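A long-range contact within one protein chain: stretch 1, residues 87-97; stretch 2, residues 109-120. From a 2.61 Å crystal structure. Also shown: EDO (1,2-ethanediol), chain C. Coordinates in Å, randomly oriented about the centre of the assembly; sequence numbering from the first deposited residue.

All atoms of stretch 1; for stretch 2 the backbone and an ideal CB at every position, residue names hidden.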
ATOM      1  N   GLU A  87       0.269  24.409 -16.426  1.00 45.34           N
ATOM      2  CA  GLU A  87       1.282  24.245 -15.407  1.00 46.93           C
ATOM      3  C   GLU A  87       0.688  24.518 -14.053  1.00 46.99           C
ATOM      4  O   GLU A  87       0.020  25.496 -13.870  1.00 47.75           O
ATOM      5  CB  GLU A  87       2.451  25.179 -15.662  1.00 47.49           C
ATOM      6  CG  GLU A  87       3.579  25.032 -14.647  1.00 48.53           C
ATOM      7  CD  GLU A  87       4.709  26.015 -14.878  1.00 54.22           C
ATOM      8  OE1 GLU A  87       4.853  26.506 -16.022  1.00 62.11           O
ATOM      9  OE2 GLU A  87       5.469  26.273 -13.924  1.00 51.74           O
HETATM   10  N   MSE A  88       0.902  23.612 -13.113  1.00 49.20           N
HETATM   11  CA  MSE A  88       0.371  23.787 -11.780  1.00 51.44           C
HETATM   12  C   MSE A  88       0.905  25.058 -11.135  1.00 54.10           C
HETATM   13  O   MSE A  88       2.073  25.438 -11.331  1.00 53.62           O
HETATM   14  CB  MSE A  88       0.705  22.604 -10.915  1.00 52.58           C
HETATM   15  CG  MSE A  88      -0.016  22.611  -9.621  1.00 56.06           C
HETATM   16 SE   MSE A  88      -0.261  20.849  -8.994  0.75 54.91          SE
HETATM   17  CE  MSE A  88      -1.402  21.196  -7.475  1.00 62.44           C
ATOM     18  N   GLU A  89       0.046  25.703 -10.353  1.00 57.35           N
ATOM     19  CA  GLU A  89       0.365  26.993  -9.743  1.00 60.05           C
ATOM     20  C   GLU A  89       1.391  26.811  -8.639  1.00 59.40           C
ATOM     21  O   GLU A  89       1.343  25.834  -7.908  1.00 59.57           O
ATOM     22  CB  GLU A  89      -0.927  27.644  -9.183  1.00 61.79           C
ATOM     23  CG  GLU A  89      -2.006  27.965 -10.263  1.00 65.99           C
ATOM     24  CD  GLU A  89      -3.402  28.302  -9.660  1.00 73.30           C
ATOM     25  OE1 GLU A  89      -3.946  27.475  -8.867  1.00 64.36           O
ATOM     26  OE2 GLU A  89      -3.969  29.356 -10.039  1.00 68.10           O
ATOM     27  N   GLU A  90       2.304  27.766  -8.507  1.00 60.90           N
ATOM     28  CA  GLU A  90       3.378  27.673  -7.499  1.00 63.78           C
ATOM     29  C   GLU A  90       2.859  27.665  -6.058  1.00 62.29           C
ATOM     30  O   GLU A  90       3.505  27.128  -5.170  1.00 62.38           O
ATOM     31  CB  GLU A  90       4.383  28.809  -7.681  1.00 67.09           C
ATOM     32  CG  GLU A  90       5.130  28.758  -9.034  1.00 78.43           C
ATOM     33  CD  GLU A  90       6.208  29.845  -9.175  1.00 90.42           C
ATOM     34  OE1 GLU A  90       6.463  30.578  -8.185  1.00 95.81           O
ATOM     35  OE2 GLU A  90       6.797  29.957 -10.278  1.00 90.22           O
ATOM     36  N   ASP A  91       1.691  28.243  -5.837  1.00 62.94           N
ATOM     37  CA  ASP A  91       1.121  28.296  -4.495  1.00 64.84           C
ATOM     38  C   ASP A  91       0.464  26.968  -4.097  1.00 62.70           C
ATOM     39  O   ASP A  91       0.072  26.795  -2.948  1.00 63.65           O
ATOM     40  CB  ASP A  91       0.103  29.462  -4.379  1.00 67.01           C
ATOM     41  CG  ASP A  91      -1.166  29.256  -5.254  1.00 72.84           C
ATOM     42  OD1 ASP A  91      -2.006  28.385  -4.915  1.00 66.48           O
ATOM     43  OD2 ASP A  91      -1.362  30.041  -6.215  1.00 85.68           O
ATOM     44  N   LYS A  92       0.394  26.019  -5.040  1.00 58.66           N
ATOM     45  CA  LYS A  92      -0.322  24.760  -4.812  1.00 56.00           C
ATOM     46  C   LYS A  92       0.585  23.557  -4.478  1.00 53.04           C
ATOM     47  O   LYS A  92       0.075  22.469  -4.173  1.00 49.70           O
ATOM     48  CB  LYS A  92      -1.188  24.410  -6.040  1.00 57.20           C
ATOM     49  CG  LYS A  92      -2.355  25.420  -6.350  1.00 63.04           C
ATOM     50  CD  LYS A  92      -3.477  25.394  -5.267  1.00 63.89           C
ATOM     51  CE  LYS A  92      -4.719  26.246  -5.684  1.00 63.01           C
ATOM     52  NZ  LYS A  92      -4.419  27.715  -5.815  1.00 65.59           N
ATOM     53  N   TYR A  93       1.915  23.749  -4.516  1.00 51.82           N
ATOM     54  CA  TYR A  93       2.862  22.639  -4.259  1.00 49.00           C
ATOM     55  C   TYR A  93       4.226  23.106  -3.728  1.00 50.18           C
ATOM     56  O   TYR A  93       4.648  24.214  -3.983  1.00 51.81           O
ATOM     57  CB  TYR A  93       3.090  21.849  -5.542  1.00 47.16           C
ATOM     58  CG  TYR A  93       3.921  22.598  -6.552  1.00 46.12           C
ATOM     59  CD1 TYR A  93       5.312  22.618  -6.463  1.00 45.17           C
ATOM     60  CD2 TYR A  93       3.322  23.339  -7.549  1.00 37.75           C
ATOM     61  CE1 TYR A  93       6.069  23.333  -7.359  1.00 48.57           C
ATOM     62  CE2 TYR A  93       4.075  24.055  -8.457  1.00 42.74           C
ATOM     63  CZ  TYR A  93       5.444  24.041  -8.365  1.00 48.93           C
ATOM     64  OH  TYR A  93       6.185  24.770  -9.252  1.00 54.49           O
ATOM     65  N   GLU A  94       4.923  22.203  -3.038  1.00 52.24           N
ATOM     66  CA  GLU A  94       6.315  22.433  -2.584  1.00 54.38           C
ATOM     67  C   GLU A  94       7.055  21.112  -2.620  1.00 50.13           C
ATOM     68  O   GLU A  94       6.481  20.086  -2.345  1.00 48.05           O
ATOM     69  CB  GLU A  94       6.356  22.979  -1.132  1.00 58.43           C
ATOM     70  CG  GLU A  94       5.801  24.435  -0.939  1.00 74.25           C
ATOM     71  CD  GLU A  94       6.789  25.539  -1.418  1.00 89.31           C
ATOM     72  OE1 GLU A  94       7.819  25.202  -2.053  1.00 99.00           O
ATOM     73  OE2 GLU A  94       6.522  26.735  -1.153  1.00 90.37           O
ATOM     74  N   PHE A  95       8.326  21.139  -2.994  1.00 48.37           N
ATOM     75  CA  PHE A  95       9.178  19.956  -2.860  1.00 46.30           C
ATOM     76  C   PHE A  95      10.628  20.382  -2.747  1.00 47.45           C
ATOM     77  O   PHE A  95      11.004  21.429  -3.240  1.00 48.80           O
ATOM     78  CB  PHE A  95       8.987  18.990  -4.037  1.00 44.18           C
ATOM     79  CG  PHE A  95       9.392  19.549  -5.341  1.00 37.83           C
ATOM     80  CD1 PHE A  95      10.709  19.553  -5.724  1.00 41.35           C
ATOM     81  CD2 PHE A  95       8.455  20.065  -6.203  1.00 43.79           C
ATOM     82  CE1 PHE A  95      11.089  20.109  -6.929  1.00 43.34           C
ATOM     83  CE2 PHE A  95       8.835  20.605  -7.424  1.00 39.25           C
ATOM     84  CZ  PHE A  95      10.141  20.644  -7.771  1.00 36.12           C
ATOM     85  N   PRO A  96      11.450  19.573  -2.085  1.00 49.82           N
ATOM     86  CA  PRO A  96      12.841  19.969  -1.920  1.00 52.72           C
ATOM     87  C   PRO A  96      13.607  19.954  -3.244  1.00 53.83           C
ATOM     88  O   PRO A  96      13.436  19.043  -4.055  1.00 52.68           O
ATOM     89  CB  PRO A  96      13.406  18.921  -0.932  1.00 52.75           C
ATOM     90  CG  PRO A  96      12.433  17.818  -0.915  1.00 51.33           C
ATOM     91  CD  PRO A  96      11.105  18.394  -1.279  1.00 51.60           C
ATOM     92  N   GLU A  97      14.418  20.982  -3.457  1.00 55.88           N
ATOM     93  CA  GLU A  97      15.177  21.134  -4.686  1.00 56.88           C
ATOM     94  C   GLU A  97      16.236  20.027  -4.808  1.00 56.32           C
ATOM     95  O   GLU A  97      16.590  19.619  -5.917  1.00 56.12           O
ATOM     96  CB  GLU A  97      15.833  22.521  -4.713  1.00 58.51           C
ATOM     97  CG  GLU A  97      16.398  22.953  -6.079  1.00 68.84           C
ATOM     98  CD  GLU A  97      17.855  22.571  -6.274  1.00 76.24           C
ATOM     99  OE1 GLU A  97      18.541  22.284  -5.266  1.00 79.95           O
ATOM    100  OE2 GLU A  97      18.320  22.587  -7.439  1.00 80.91           O
ATOM    101  N   UNK A 109      12.903   8.989  -1.868  1.00 42.26           N
ATOM    102  CA  UNK A 109      11.606   9.592  -2.163  1.00 40.99           C
ATOM    103  C   UNK A 109      11.621  11.127  -2.220  1.00 39.83           C
ATOM    104  O   UNK A 109      12.205  11.791  -1.373  1.00 40.12           O
ATOM    105  CB  UNK A 109      10.593   9.139  -1.109  1.00 40.99           C
ATOM    106  N   UNK A 110      10.954  11.663  -3.232  1.00 39.24           N
ATOM    107  CA  UNK A 110      10.727  13.084  -3.355  1.00 38.79           C
ATOM    108  C   UNK A 110       9.366  13.367  -2.796  1.00 39.99           C
ATOM    109  O   UNK A 110       8.361  13.041  -3.406  1.00 39.46           O
ATOM    110  CB  UNK A 110      10.850  13.562  -4.803  1.00 38.79           C
ATOM    111  N   UNK A 111       9.327  13.916  -1.599  1.00 44.29           N
ATOM    112  CA  UNK A 111       8.075  14.272  -0.976  1.00 44.30           C
ATOM    113  C   UNK A 111       7.530  15.566  -1.559  1.00 44.62           C
ATOM    114  O   UNK A 111       8.060  16.647  -1.295  1.00 47.88           O
ATOM    115  CB  UNK A 111       8.251  14.399   0.539  1.00 44.30           C
ATOM    116  N   UNK A 112       6.513  15.440  -2.409  1.00 42.56           N
ATOM    117  CA  UNK A 112       5.818  16.583  -2.958  1.00 40.55           C
ATOM    118  C   UNK A 112       4.621  16.869  -2.091  1.00 41.36           C
ATOM    119  O   UNK A 112       3.721  16.044  -1.992  1.00 40.23           O
ATOM    120  CB  UNK A 112       5.404  16.345  -4.412  1.00 40.55           C
ATOM    121  N   UNK A 113       4.596  18.053  -1.491  1.00 44.06           N
ATOM    122  CA  UNK A 113       3.512  18.468  -0.600  1.00 47.87           C
ATOM    123  C   UNK A 113       2.526  19.419  -1.308  1.00 47.85           C
ATOM    124  O   UNK A 113       2.865  20.555  -1.643  1.00 48.66           O
ATOM    125  CB  UNK A 113       4.091  19.145   0.644  1.00 47.87           C
ATOM    126  N   UNK A 114       1.297  18.962  -1.475  1.00 48.65           N
ATOM    127  CA  UNK A 114       0.285  19.735  -2.174  1.00 47.91           C
ATOM    128  C   UNK A 114      -0.645  20.444  -1.211  1.00 50.12           C
ATOM    129  O   UNK A 114      -0.990  19.907  -0.138  1.00 48.83           O
ATOM    130  CB  UNK A 114      -0.522  18.830  -3.107  1.00 47.91           C
ATOM    131  N   UNK A 115      -1.048  21.654  -1.595  1.00 52.36           N
ATOM    132  CA  UNK A 115      -2.121  22.376  -0.924  1.00 56.06           C
ATOM    133  C   UNK A 115      -3.241  22.592  -1.936  1.00 54.45           C
ATOM    134  O   UNK A 115      -3.207  23.537  -2.738  1.00 54.78           O
ATOM    135  CB  UNK A 115      -1.628  23.705  -0.347  1.00 56.06           C
ATOM    136  N   UNK A 116      -4.222  21.707  -1.910  1.00 52.57           N
ATOM    137  CA  UNK A 116      -5.243  21.667  -2.951  1.00 49.23           C
ATOM    138  C   UNK A 116      -6.435  22.591  -2.686  1.00 48.00           C
ATOM    139  O   UNK A 116      -7.317  22.709  -3.524  1.00 46.39           O
ATOM    140  CB  UNK A 116      -5.744  20.230  -3.112  1.00 49.23           C
ATOM    141  N   UNK A 117      -6.450  23.260  -1.544  1.00 49.45           N
ATOM    142  CA  UNK A 117      -7.593  24.102  -1.187  1.00 51.09           C
ATOM    143  C   UNK A 117      -7.931  25.090  -2.294  1.00 49.47           C
ATOM    144  O   UNK A 117      -7.062  25.810  -2.782  1.00 48.96           O
ATOM    145  CB  UNK A 117      -7.309  24.857   0.113  1.00 51.09           C
ATOM    146  N   UNK A 118      -9.206  25.105  -2.695  1.00 48.66           N
ATOM    147  CA  UNK A 118      -9.703  26.027  -3.736  1.00 49.26           C
ATOM    148  C   UNK A 118      -9.155  25.714  -5.133  1.00 46.62           C
ATOM    149  O   UNK A 118      -9.244  26.537  -6.022  1.00 48.48           O
ATOM    150  CB  UNK A 118      -9.339  27.466  -3.366  1.00 49.26           C
ATOM    151  N   UNK A 119      -8.570  24.539  -5.317  1.00 44.51           N
ATOM    152  CA  UNK A 119      -8.076  24.157  -6.640  1.00 42.70           C
ATOM    153  C   UNK A 119      -9.266  24.173  -7.608  1.00 42.12           C
ATOM    154  O   UNK A 119     -10.364  23.748  -7.261  1.00 39.24           O
ATOM    155  CB  UNK A 119      -7.403  22.783  -6.609  1.00 42.70           C
ATOM    156  N   UNK A 120      -9.060  24.740  -8.783  1.00 42.53           N
ATOM    157  CA  UNK A 120     -10.097  24.791  -9.793  1.00 41.05           C
ATOM    158  C   UNK A 120      -9.837  23.712 -10.796  1.00 39.76           C
ATOM    159  O   UNK A 120      -8.952  23.836 -11.619  1.00 39.47           O
ATOM    160  CB  UNK A 120     -10.162  26.162 -10.469  1.00 41.05           C
TER
HETATM  161  C1  EDO C 402       9.792  23.897  -5.214  1.00 62.44           C
HETATM  162  O1  EDO C 402       9.118  23.861  -3.941  1.00 54.49           O
HETATM  163  C2  EDO C 402      11.293  24.139  -5.007  1.00 70.33           C
HETATM  164  O2  EDO C 402      12.062  23.251  -5.838  1.00 70.74           O

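Position 109 lies beyond the reach of stretch 1, and its extended backbone admits almost any strand residue. It is Leu109, which makes no contact here.

At 110 the ideal CB has nothing of stretch 1 within 5.5 Å, but Phe95 and Pro96 offer an apolar surface farther out. A short side chain would leave it untouched; a longer apolar one could span the gap. Leu110 does so: its CD1 lies 4.0 Å from Phe95 CD1, oblique to the ring, and 4.3 Å from Pro96 CD.

Position 111 points sideways, its ideal CB 5.2 Å from Pro96 CD, with no polar partner on offer, so polar and small apolar residues are equally plausible. It is Asn111, whose OD1 is hydrogen-bonded elsewhere in the structure; its backbone O packs 3.5 Å from Pro96 CD.

At 112 the ideal CB stands 4.5 Å from Phe95 CB. The extended backbone favours a beta-branched residue, although leucine or methionine could also serve. Ile112 places CG1 4.2 Å from Phe95 CB, adding apolar contact beside the strand pairing.

Position 113 is fixed first by its backbone. It pairs antiparallel with Glu94, and two hydrogen bonds close the pair: the backbone N of 113 to Glu94 O at 2.9 Å, and Glu94 N to the O of 113 at 3.0 Å. Its CB lies on the same sheet face as that of Glu94, where a basic or neutral polar residue might be expected. Asp113 is found instead; the Glu94 carboxylate leads away, and Asp113 OD1 is hydrogen-bonded elsewhere in the structure.

Position 114 forms the neighbouring non-hydrogen-bonded pair with Tyr93, and its CB shares that residue's face. The ideal CB is 5.0 Å from Met88 CE, so a large apolar or aromatic side chain would suit. Phe114 answers with chi1 m: its CD1 lies 3.5 Å from Met88 CE and 3.8 Å from Tyr93 CB. Met88 SE is 4.8 Å from the centroid of the Phe114 ring.

At 115 the backbone N donates to Lys92 O at 2.9 Å, extending the ladder. With the ideal CB 4.4 Å from both Asp91 O and Lys92 O, a polar residue fits readily. Asn115 brings ND2 to 4.2 Å from Asp91 O, too far for a hydrogen bond.

Positions 116 to 119 form a type II turn, closed by a 2.9 Å hydrogen bond from the N of 119 to the O of 116. At 116 CB points away; many residues would do, but a longer apolar one could reach Met88. Leu116 CD2 lies 4.1 Å from Met88 CE. At 117 the ideal CB is free of stretch 1, so many side chains would suit; Gln117 O lies 3.8 Å from Lys92 CE. Position 118 has positive phi, favouring glycine, asparagine or aspartate, and is Asp118. At 119, the ideal CB is 4.5 Å from Lys92 CE, inviting an aliphatic group: Ile119 CD1 approaches Lys92 CE to 3.9 Å.

At 120 the choice is open; Asp120 N donates to a water that donates to Glu89 OE1.

Stretch 2, residues 109-120: LLNIDFNLQDID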
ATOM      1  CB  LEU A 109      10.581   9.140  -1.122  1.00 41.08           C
ATOM      2  CG  LEU A 109      10.327   7.626  -1.023  1.00 43.63           C
ATOM      3  CD1 LEU A 109       9.387   7.313   0.178  1.00 39.23           C
ATOM      4  CD2 LEU A 109       9.759   7.071  -2.340  1.00 33.36           C
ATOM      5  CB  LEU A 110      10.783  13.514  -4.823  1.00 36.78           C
ATOM      6  CG  LEU A 110      10.568  15.006  -5.111  1.00 38.16           C
ATOM      7  CD1 LEU A 110      11.730  15.839  -4.624  1.00 32.01           C
ATOM      8  CD2 LEU A 110      10.352  15.223  -6.585  1.00 38.66           C
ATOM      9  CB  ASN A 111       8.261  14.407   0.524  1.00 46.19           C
ATOM     10  CG  ASN A 111       8.705  13.123   1.162  1.00 48.01           C
ATOM     11  OD1 ASN A 111       8.018  12.117   1.088  1.00 59.47           O
ATOM     12  ND2 ASN A 111       9.870  13.143   1.774  1.00 57.15           N
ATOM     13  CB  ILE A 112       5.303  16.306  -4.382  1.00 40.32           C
ATOM     14  CG1 ILE A 112       6.431  15.853  -5.296  1.00 41.27           C
ATOM     15  CG2 ILE A 112       4.653  17.531  -4.949  1.00 36.72           C
ATOM     16  CD1 ILE A 112       5.979  15.646  -6.749  1.00 35.58           C
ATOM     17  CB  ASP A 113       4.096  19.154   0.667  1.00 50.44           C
ATOM     18  CG  ASP A 113       4.839  18.181   1.567  1.00 57.31           C
ATOM     19  OD1 ASP A 113       4.401  17.011   1.670  1.00 65.62           O
ATOM     20  OD2 ASP A 113       5.859  18.577   2.163  1.00 62.69           O
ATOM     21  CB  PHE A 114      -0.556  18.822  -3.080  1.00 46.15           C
ATOM     22  CG  PHE A 114       0.176  18.316  -4.296  1.00 41.13           C
ATOM     23  CD1 PHE A 114       0.464  19.163  -5.348  1.00 42.67           C
ATOM     24  CD2 PHE A 114       0.502  16.982  -4.416  1.00 41.70           C
ATOM     25  CE1 PHE A 114       1.115  18.691  -6.482  1.00 45.46           C
ATOM     26  CE2 PHE A 114       1.153  16.504  -5.558  1.00 43.68           C
ATOM     27  CZ  PHE A 114       1.463  17.359  -6.575  1.00 41.67           C
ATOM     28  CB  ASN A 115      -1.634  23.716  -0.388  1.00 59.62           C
ATOM     29  CG  ASN A 115      -2.756  24.519   0.274  1.00 69.48           C
ATOM     30  OD1 ASN A 115      -3.440  24.027   1.177  1.00 82.98           O
ATOM     31  ND2 ASN A 115      -2.958  25.750  -0.188  1.00 78.14           N
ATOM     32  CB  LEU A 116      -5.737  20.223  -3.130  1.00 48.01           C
ATOM     33  CG  LEU A 116      -4.667  19.211  -3.541  1.00 41.06           C
ATOM     34  CD1 LEU A 116      -5.223  17.789  -3.539  1.00 35.72           C
ATOM     35  CD2 LEU A 116      -4.119  19.556  -4.891  1.00 40.92           C
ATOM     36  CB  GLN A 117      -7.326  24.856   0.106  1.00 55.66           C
ATOM     37  CG  GLN A 117      -8.581  25.517   0.697  1.00 63.46           C
ATOM     38  CD  GLN A 117      -8.330  26.114   2.049  1.00 75.44           C
ATOM     39  OE1 GLN A 117      -7.505  25.613   2.823  1.00 82.44           O
ATOM     40  NE2 GLN A 117      -9.039  27.192   2.356  1.00 86.21           N
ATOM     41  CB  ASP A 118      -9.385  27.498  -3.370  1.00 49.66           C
ATOM     42  CG  ASP A 118     -10.062  27.946  -2.058  1.00 60.75           C
ATOM     43  OD1 ASP A 118     -11.268  27.666  -1.882  1.00 60.34           O
ATOM     44  OD2 ASP A 118      -9.387  28.608  -1.221  1.00 62.58           O
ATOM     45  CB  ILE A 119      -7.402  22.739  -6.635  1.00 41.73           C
ATOM     46  CG1 ILE A 119      -6.654  22.472  -7.945  1.00 48.03           C
ATOM     47  CG2 ILE A 119      -8.428  21.664  -6.421  1.00 34.58           C
ATOM     48  CD1 ILE A 119      -5.419  23.251  -8.106  1.00 55.85           C
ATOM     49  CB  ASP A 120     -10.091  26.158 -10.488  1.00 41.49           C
ATOM     50  CG  ASP A 120     -11.186  26.288 -11.521  1.00 43.50           C
ATOM     51  OD1 ASP A 120     -11.873  25.279 -11.796  1.00 40.86           O
ATOM     52  OD2 ASP A 120     -11.378  27.399 -12.041  1.00 51.13           O
TER
HETATM   53  O   HOH W   1      -6.906  26.626  -9.158  1.00 45.42           O
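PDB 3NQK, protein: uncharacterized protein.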